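Local structure of glutathione S-transferase (4GF0) at residues Ile21-Leu26 with Arg196-Ala201. The protein binds glutathione and, as a member of the glutathione S-transferase family, probably transfers it to electrophilic substrates. Residues are numbered along the deposited sequence; the frame is centred on the assembly and turned at random.
Sequences IEEAAL and RASVAA
Glu23 OE2 is gripped by three donors: the Ser198 hydroxyl, with OG 2.6 Å from OE2, the Arg196 NE and a water. The serine OG meets OE2 on the anti side, slightly out of plane, whereas NE, 2.8 Å from OE2, approaches from above the carboxylate plane. Arg196 NH2 takes the other oxygen, Glu23 OE1, at 2.9 Å, on its syn side but tilted out of the carboxylate plane. The guanidinium thus binds side-on, both bonds nearly straight and in its own plane, although the two flat groups are turned 39° apart. A bend at chi2 (-76°) carries the Glu23 carboxylate across to Arg196, at the N-cap position of helix 197-204. The water links OE2 to Ser198 N, adding a bridged route to the first turn beside the direct hydroxyl bond; the helix N-terminus would probably favour the negative charge. Phe159 makes a cation-pi contact with Arg196, whose NH1 bonds to Tyr153 OH. One residue back, Glu22 CB packs on Ser198 CB at 3.7 Å, and its carboxylate lies against the Ala201 methyl while Glu22 OE2 forms a salt bridge with Lys205 and a hydrogen bond with Tyr28 OH. The contact joins the first helix of the thioredoxin-like domain, near its Schellman end, to the C-terminal helix of the glutathione S-transferase fold.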
loop_
_atom_site.group_PDB
_atom_site.type_symbol
_atom_site.label_atom_id
_atom_site.label_comp_id
_atom_site.label_asym_id
_atom_site.label_seq_id
_atom_site.Cartn_x
_atom_site.Cartn_y
_atom_site.Cartn_z
ATOM N N ILE A 21 -2.519 7.575 -15.893
ATOM C CA ILE A 21 -2.775 8.918 -16.392
ATOM C C ILE A 21 -3.028 8.867 -17.895
ATOM O O ILE A 21 -3.899 9.568 -18.411
ATOM C CB ILE A 21 -1.620 9.886 -16.079
ATOM C CG1 ILE A 21 -1.478 10.025 -14.561
ATOM C CG2 ILE A 21 -1.944 11.264 -16.653
ATOM C CD1 ILE A 21 -0.237 10.794 -14.105
ATOM N N GLU A 22 -2.275 8.021 -18.598
ATOM C CA GLU A 22 -2.509 7.833 -20.026
ATOM C C GLU A 22 -3.896 7.249 -20.298
ATOM O O GLU A 22 -4.584 7.670 -21.236
ATOM C CB GLU A 22 -1.438 6.923 -20.645
ATOM C CG GLU A 22 -0.011 7.438 -20.510
ATOM C CD GLU A 22 0.342 8.516 -21.515
ATOM O OE1 GLU A 22 -0.512 8.867 -22.364
ATOM O OE2 GLU A 22 1.491 9.015 -21.464
ATOM N N GLU A 23 -4.308 6.277 -19.489
ATOM C CA GLU A 23 -5.627 5.668 -19.652
ATOM C C GLU A 23 -6.708 6.719 -19.436
ATOM O O GLU A 23 -7.755 6.678 -20.076
ATOM C CB GLU A 23 -5.838 4.517 -18.659
ATOM C CG GLU A 23 -5.050 3.259 -18.947
ATOM C CD GLU A 23 -5.645 2.448 -20.094
ATOM O OE1 GLU A 23 -6.874 2.548 -20.331
ATOM O OE2 GLU A 23 -4.885 1.703 -20.758
ATOM N N ALA A 24 -6.435 7.663 -18.540
ATOM C CA ALA A 24 -7.380 8.728 -18.198
ATOM C C ALA A 24 -7.436 9.829 -19.257
ATOM O O ALA A 24 -8.280 10.738 -19.177
ATOM C CB ALA A 24 -7.022 9.327 -16.849
ATOM N N ALA A 25 -6.535 9.742 -20.233
ATOM C CA ALA A 25 -6.403 10.733 -21.298
ATOM C C ALA A 25 -6.133 12.131 -20.752
ATOM O O ALA A 25 -6.620 13.120 -21.292
ATOM C CB ALA A 25 -7.653 10.739 -22.189
ATOM N N LEU A 26 -5.341 12.217 -19.689
ATOM C CA LEU A 26 -5.003 13.509 -19.114
ATOM C C LEU A 26 -3.615 13.939 -19.567
ATOM O O LEU A 26 -2.727 13.105 -19.742
ATOM C CB LEU A 26 -5.044 13.438 -17.590
ATOM C CG LEU A 26 -6.432 13.218 -16.996
ATOM C CD1 LEU A 26 -6.334 12.994 -15.498
ATOM C CD2 LEU A 26 -7.292 14.428 -17.305
ATOM N N ARG A 196 -1.902 -2.261 -25.146
ATOM C CA ARG A 196 -2.746 -1.105 -24.830
ATOM C C ARG A 196 -2.069 0.210 -25.191
ATOM O O ARG A 196 -0.840 0.340 -25.121
ATOM C CB ARG A 196 -3.139 -1.089 -23.341
ATOM C CG ARG A 196 -4.137 -2.181 -22.942
ATOM C CD ARG A 196 -4.584 -2.029 -21.484
ATOM N NE ARG A 196 -5.571 -0.959 -21.291
ATOM C CZ ARG A 196 -6.891 -1.122 -21.364
ATOM N NH1 ARG A 196 -7.408 -2.313 -21.643
ATOM N NH2 ARG A 196 -7.706 -0.085 -21.166
ATOM N N ALA A 197 -2.878 1.191 -25.576
ATOM C CA ALA A 197 -2.345 2.497 -25.951
ATOM C C ALA A 197 -1.553 3.166 -24.825
ATOM O O ALA A 197 -0.531 3.814 -25.074
ATOM C CB ALA A 197 -3.476 3.406 -26.428
ATOM N N SER A 198 -2.017 3.008 -23.590
ATOM C CA SER A 198 -1.376 3.652 -22.447
ATOM C C SER A 198 0.045 3.150 -22.264
ATOM O O SER A 198 0.956 3.920 -21.971
ATOM C CB SER A 198 -2.177 3.378 -21.187
ATOM O OG SER A 198 -2.314 1.973 -21.013
ATOM N N VAL A 199 0.234 1.849 -22.442
ATOM C CA VAL A 199 1.542 1.240 -22.240
ATOM C C VAL A 199 2.484 1.596 -23.385
ATOM O O VAL A 199 3.667 1.865 -23.168
ATOM C CB VAL A 199 1.412 -0.285 -22.092
ATOM C CG1 VAL A 199 2.784 -0.950 -22.087
ATOM C CG2 VAL A 199 0.653 -0.606 -20.800
ATOM N N ALA A 200 1.967 1.608 -24.610
ATOM C CA ALA A 200 2.765 2.080 -25.738
ATOM C C ALA A 200 3.216 3.526 -25.521
ATOM O O ALA A 200 4.339 3.896 -25.878
ATOM C CB ALA A 200 1.994 1.959 -27.032
ATOM N N ALA A 201 2.336 4.337 -24.938
ATOM C CA ALA A 201 2.641 5.744 -24.681
ATOM C C ALA A 201 3.785 5.923 -23.687
ATOM O O ALA A 201 4.665 6.769 -23.897
ATOM C CB ALA A 201 1.408 6.480 -24.198
HETATM O O HOH W 1 -4.962 2.209 -23.442
#